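Local atomic coordinates of alanine glyoxylate transaminase (Thermococcus litoralis, PDB entry 2ZC0), a protein that probably catalyses the pyridoxal-phosphate-dependent transfer of an amino group from alanine to glyoxylate. Residues 229-232 and 233-236; 344-347 and 348-351. All blocks are in the same frame, centred on the assembly; numbering follows the deposited sequence.

Contact 1 of 2, residues 229-232 and 233-236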
ATOM      1  N   PRO A 229      19.787   2.835 -29.254  1.00 44.99           N
ATOM      2  CA  PRO A 229      19.054   2.612 -28.006  1.00 42.19           C
ATOM      3  C   PRO A 229      18.810   1.128 -27.811  1.00 41.08           C
ATOM      4  O   PRO A 229      18.781   0.365 -28.778  1.00 41.33           O
ATOM      5  CB  PRO A 229      17.753   3.363 -28.240  1.00 43.47           C
ATOM      6  CG  PRO A 229      18.174   4.500 -29.117  1.00 44.05           C
ATOM      7  CD  PRO A 229      19.104   3.838 -30.095  1.00 44.40           C
ATOM      8  N   LEU A 230      18.644   0.716 -26.559  1.00 40.53           N
ATOM      9  CA  LEU A 230      18.356  -0.684 -26.266  1.00 37.80           C
ATOM     10  C   LEU A 230      17.026  -1.029 -26.931  1.00 38.25           C
ATOM     11  O   LEU A 230      16.819  -2.151 -27.383  1.00 40.48           O
ATOM     12  CB  LEU A 230      18.243  -0.903 -24.763  1.00 34.57           C
ATOM     13  CG  LEU A 230      19.418  -0.515 -23.863  1.00 36.23           C
ATOM     14  CD1 LEU A 230      18.946  -0.421 -22.417  1.00 32.44           C
ATOM     15  CD2 LEU A 230      20.542  -1.552 -23.997  1.00 32.27           C
ATOM     16  N   LYS A 231      16.124  -0.059 -27.006  1.00 37.93           N
ATOM     17  CA  LYS A 231      14.829  -0.318 -27.606  1.00 41.49           C
ATOM     18  C   LYS A 231      14.922  -0.748 -29.069  1.00 42.80           C
ATOM     19  O   LYS A 231      14.074  -1.505 -29.551  1.00 42.28           O
ATOM     20  CB  LYS A 231      13.921   0.908 -27.487  1.00 40.11           C
ATOM     21  CG  LYS A 231      12.481   0.624 -27.892  1.00 39.12           C
ATOM     22  CD  LYS A 231      11.930  -0.528 -27.081  1.00 36.79           C
ATOM     23  CE  LYS A 231      10.466  -0.810 -27.386  1.00 38.32           C
ATOM     24  NZ  LYS A 231      10.043  -2.071 -26.694  1.00 33.85           N
ATOM     25  N   ALA A 232      15.951  -0.278 -29.775  1.00 43.89           N
ATOM     26  CA  ALA A 232      16.133  -0.630 -31.185  1.00 44.16           C
ATOM     27  C   ALA A 232      16.623  -2.069 -31.300  1.00 44.53           C
ATOM     28  O   ALA A 232      16.608  -2.666 -32.378  1.00 45.70           O
ATOM     29  CB  ALA A 232      17.125   0.324 -31.840  1.00 45.79           C
ATOM     30  N   LEU A 233      17.051  -2.622 -30.171  1.00 44.63           N
ATOM     31  CA  LEU A 233      17.540  -3.996 -30.096  1.00 44.29           C
ATOM     32  C   LEU A 233      16.550  -4.858 -29.308  1.00 45.33           C
ATOM     33  O   LEU A 233      16.817  -6.032 -29.030  1.00 45.05           O
ATOM     34  CB  LEU A 233      18.898  -4.021 -29.384  1.00 44.52           C
ATOM     35  CG  LEU A 233      20.219  -3.739 -30.117  1.00 45.50           C
ATOM     36  CD1 LEU A 233      20.001  -2.935 -31.397  1.00 46.16           C
ATOM     37  CD2 LEU A 233      21.150  -3.017 -29.154  1.00 44.24           C
ATOM     38  N   ASP A 234      15.396  -4.286 -28.976  1.00 45.92           N
ATOM     39  CA  ASP A 234      14.398  -4.994 -28.168  1.00 47.25           C
ATOM     40  C   ASP A 234      13.451  -5.933 -28.927  1.00 47.64           C
ATOM     41  O   ASP A 234      12.261  -5.632 -29.104  1.00 47.08           O
ATOM     42  CB  ASP A 234      13.578  -3.972 -27.377  1.00 43.80           C
ATOM     43  CG  ASP A 234      12.744  -4.610 -26.303  1.00 41.09           C
ATOM     44  OD1 ASP A 234      11.727  -4.009 -25.924  1.00 43.99           O
ATOM     45  OD2 ASP A 234      13.106  -5.703 -25.826  1.00 38.27           O
ATOM     46  N   ASN A 235      13.973  -7.088 -29.334  1.00 48.06           N
ATOM     47  CA  ASN A 235      13.181  -8.052 -30.085  1.00 48.33           C
ATOM     48  C   ASN A 235      12.176  -8.788 -29.200  1.00 47.73           C
ATOM     49  O   ASN A 235      11.162  -9.287 -29.684  1.00 46.05           O
ATOM     50  CB  ASN A 235      14.099  -9.053 -30.799  1.00 50.60           C
ATOM     51  CG  ASN A 235      14.780 -10.007 -29.843  1.00 54.53           C
ATOM     52  OD1 ASN A 235      15.609  -9.608 -29.019  1.00 58.48           O
ATOM     53  ND2 ASN A 235      14.427 -11.281 -29.944  1.00 56.13           N
ATOM     54  N   GLU A 236      12.448  -8.858 -27.903  1.00 46.92           N
ATOM     55  CA  GLU A 236      11.518  -9.511 -26.997  1.00 45.87           C
ATOM     56  C   GLU A 236      10.523  -8.507 -26.416  1.00 44.70           C
ATOM     57  O   GLU A 236       9.572  -8.895 -25.741  1.00 45.40           O
ATOM     58  CB  GLU A 236      12.270 -10.206 -25.868  1.00 47.17           C
ATOM     59  CG  GLU A 236      13.244 -11.244 -26.355  1.00 50.09           C
ATOM     60  CD  GLU A 236      13.798 -12.085 -25.224  1.00 51.78           C
ATOM     61  OE1 GLU A 236      14.671 -12.941 -25.493  1.00 54.43           O
ATOM     62  OE2 GLU A 236      13.360 -11.892 -24.072  1.00 50.88           O
TER
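Leu233 N reaches back to Leu230 O at 2.8 Å and Asp234 N to Lys231 O at 3.1 Å, two consecutive i-to-i+3 bonds that wind the backbone into a short 3-10 turn. Asp234 then sits at the centre of an inverse gamma turn, where the chain leaves the 3-10 turn. Lys231 and Asp234, the residues joined by the second bond, are also joined through their side chains. The lysine chain sets out anti to its own N (chi1 -171°) and bends at chi2 (56°), a course that brings its ammonium end round to the aspartate although its CB points away. NZ meets Asp234 OD1 at 2.7 Å in a salt bridge, approaching on the anti lone pair, the side of OD1 turned from the other oxygen. The methylene stem lies close as well, with Lys231 CD 3.8 Å from Asp234 CB. Leu233 is placed differently: its CB rests 3.4 Å from Leu230 O, and CD1 packs 3.5 Å from the carbonyl carbon of Ala232, while the side chain also touches Leu201 of helix 194-207. Lys231 NZ has a second carboxylate, Glu261, and bonds to Val239 O; Asp234 in turn takes Val239 N on OD1 and Arg238 N on OD2. With an alanine at Lys231, Asp234 OD1 and Glu261 would probably lose the positive partner they share, and the aspartate would be held less firmly on this side. The turn lies in the connection between the parallel neighbouring strands 210-214 and 239-244 of the large central sheet. With one ammonium paired to two carboxylates, and one of these gripping backbone N-H groups, the charge pairing probably helps fix the turn against the start of strand 239-244.

Contact 2 of 2, residues 344-347 and 348-351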
ATOM      1  N   GLY A 344      37.496  10.702   0.551  1.00 62.41           N
ATOM      2  CA  GLY A 344      37.256  11.108   1.927  1.00 60.68           C
ATOM      3  C   GLY A 344      36.770  12.539   2.087  1.00 60.31           C
ATOM      4  O   GLY A 344      36.200  12.890   3.123  1.00 60.33           O
ATOM      5  N   ALA A 345      36.995  13.365   1.069  1.00 58.83           N
ATOM      6  CA  ALA A 345      36.582  14.767   1.097  1.00 58.33           C
ATOM      7  C   ALA A 345      35.070  14.916   0.949  1.00 58.26           C
ATOM      8  O   ALA A 345      34.454  14.245   0.122  1.00 57.64           O
ATOM      9  CB  ALA A 345      37.283  15.532  -0.014  1.00 57.80           C
ATOM     10  N   ASP A 346      34.481  15.802   1.752  1.00 58.69           N
ATOM     11  CA  ASP A 346      33.035  16.040   1.729  1.00 58.53           C
ATOM     12  C   ASP A 346      32.632  16.933   0.556  1.00 57.76           C
ATOM     13  O   ASP A 346      33.025  18.100   0.485  1.00 57.83           O
ATOM     14  CB  ASP A 346      32.583  16.690   3.042  1.00 59.10           C
ATOM     15  CG  ASP A 346      31.082  16.921   3.091  1.00 61.26           C
ATOM     16  OD1 ASP A 346      30.362  16.076   3.667  1.00 64.39           O
ATOM     17  OD2 ASP A 346      30.615  17.942   2.545  1.00 61.13           O
ATOM     18  N   GLY A 347      31.821  16.389  -0.347  1.00 56.53           N
ATOM     19  CA  GLY A 347      31.394  17.149  -1.506  1.00 54.54           C
ATOM     20  C   GLY A 347      30.278  18.160  -1.300  1.00 54.41           C
ATOM     21  O   GLY A 347      30.232  19.171  -2.002  1.00 53.42           O
ATOM     22  N   ILE A 348      29.374  17.924  -0.357  1.00 54.50           N
ATOM     23  CA  ILE A 348      28.292  18.881  -0.188  1.00 56.49           C
ATOM     24  C   ILE A 348      28.732  20.172   0.506  1.00 56.68           C
ATOM     25  O   ILE A 348      28.239  21.249   0.173  1.00 56.58           O
ATOM     26  CB  ILE A 348      27.067  18.268   0.557  1.00 56.67           C
ATOM     27  CG1 ILE A 348      27.225  18.402   2.061  1.00 57.37           C
ATOM     28  CG2 ILE A 348      26.898  16.800   0.178  1.00 54.58           C
ATOM     29  CD1 ILE A 348      25.952  18.062   2.794  1.00 60.40           C
ATOM     30  N   SER A 349      29.661  20.078   1.455  1.00 56.89           N
ATOM     31  CA  SER A 349      30.145  21.278   2.131  1.00 58.24           C
ATOM     32  C   SER A 349      30.998  22.065   1.137  1.00 57.41           C
ATOM     33  O   SER A 349      30.888  23.285   1.031  1.00 56.17           O
ATOM     34  CB  SER A 349      30.986  20.914   3.360  1.00 59.47           C
ATOM     35  OG  SER A 349      32.200  20.295   2.981  1.00 62.27           O
ATOM     36  N   PHE A 350      31.840  21.349   0.400  1.00 57.58           N
ATOM     37  CA  PHE A 350      32.694  21.974  -0.596  1.00 57.69           C
ATOM     38  C   PHE A 350      31.850  22.785  -1.570  1.00 58.42           C
ATOM     39  O   PHE A 350      32.250  23.861  -2.012  1.00 58.41           O
ATOM     40  CB  PHE A 350      33.460  20.919  -1.385  1.00 56.92           C
ATOM     41  CG  PHE A 350      34.381  21.498  -2.412  1.00 56.44           C
ATOM     42  CD1 PHE A 350      35.648  21.938  -2.051  1.00 57.22           C
ATOM     43  CD2 PHE A 350      33.968  21.645  -3.730  1.00 55.60           C
ATOM     44  CE1 PHE A 350      36.494  22.521  -2.991  1.00 56.97           C
ATOM     45  CE2 PHE A 350      34.803  22.225  -4.678  1.00 57.77           C
ATOM     46  CZ  PHE A 350      36.072  22.665  -4.307  1.00 56.77           C
ATOM     47  N   ALA A 351      30.682  22.257  -1.915  1.00 59.02           N
ATOM     48  CA  ALA A 351      29.801  22.948  -2.839  1.00 60.13           C
ATOM     49  C   ALA A 351      29.282  24.234  -2.199  1.00 60.89           C
ATOM     50  O   ALA A 351      29.122  25.245  -2.877  1.00 60.45           O
ATOM     51  CB  ALA A 351      28.645  22.044  -3.238  1.00 60.52           C
TER
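Asp346 is the N-cap of helix 347-357: its OD2 accepts the capping bond from Ser349 N and a second bond from the Ser349 hydroxyl. The backbone bond is short and fairly straight: Ser349 N lies 2.6 Å from Asp346 OD2, with an N-H...O angle of 163°, and comes in almost end-on to the C-O bond. The hydroxyl arrives from another direction, Ser349 OG standing 2.9 Å from Asp346 OD2 and above the carboxylate plane. With CG anti to the backbone N (chi1 -178°), the aspartate swings its carboxylate over the opening turn, while Ser349 turns OG between its own N and carbonyl carbon (chi1 68°) and thereby back toward the cap. The other carboxylate oxygen, Asp346 OD1, forms a salt bridge with Lys375, so the two oxygens are engaged separately and the group is probably held against rotation. A carboxylate here would also be expected to interact favourably with the helix dipole.

Beyond the cap, the main chain takes up the helical pattern: Ala351 N bonds to Gly347 O at 3.1 Å. A weak bond joins Phe350 N to Asp346 O at 3.5 Å. Gly347 is buried, and its backbone is hydrogen-bonded to Lys375, the same residue that pairs with the aspartate. Ile348 CG1 passes 3.5 Å from Asp346 OD2, and the Ile348 side chain also touches Pro364. Phe350 instead sends its ring away from the cap to pack on Leu397 and Leu400 of helix 389-404, which joins the start of helix 347-357 to the C-terminal helix of the small domain of this class I aminotransferase. Where that side chain leaves the backbone, Phe350 CB is 3.4 Å from Asp346 O.

Following the chain from the N terminus, contact 1 comes first, in the connection that leaves strand 210-214 and returns to its parallel neighbour 239-244 in the large sheet; it closes a local turn and brings the chain toward the latter strand. More than a hundred residues later, past the long helix 295-322 and strand 336-340, contact 2 closes the turn that starts helix 347-357. The two are in series, neither nesting nor crossing. The centres of contact 1 and contact 2 are about 39 Å apart, on opposite sides of the chain's centre, and the nearest atoms of contact 1 and contact 2 about 30 Å apart. Contact 1 thus belongs to the periphery of the cofactor-binding domain, contact 2 to the C-terminal part, where helices 347-357 and 389-404 pack together.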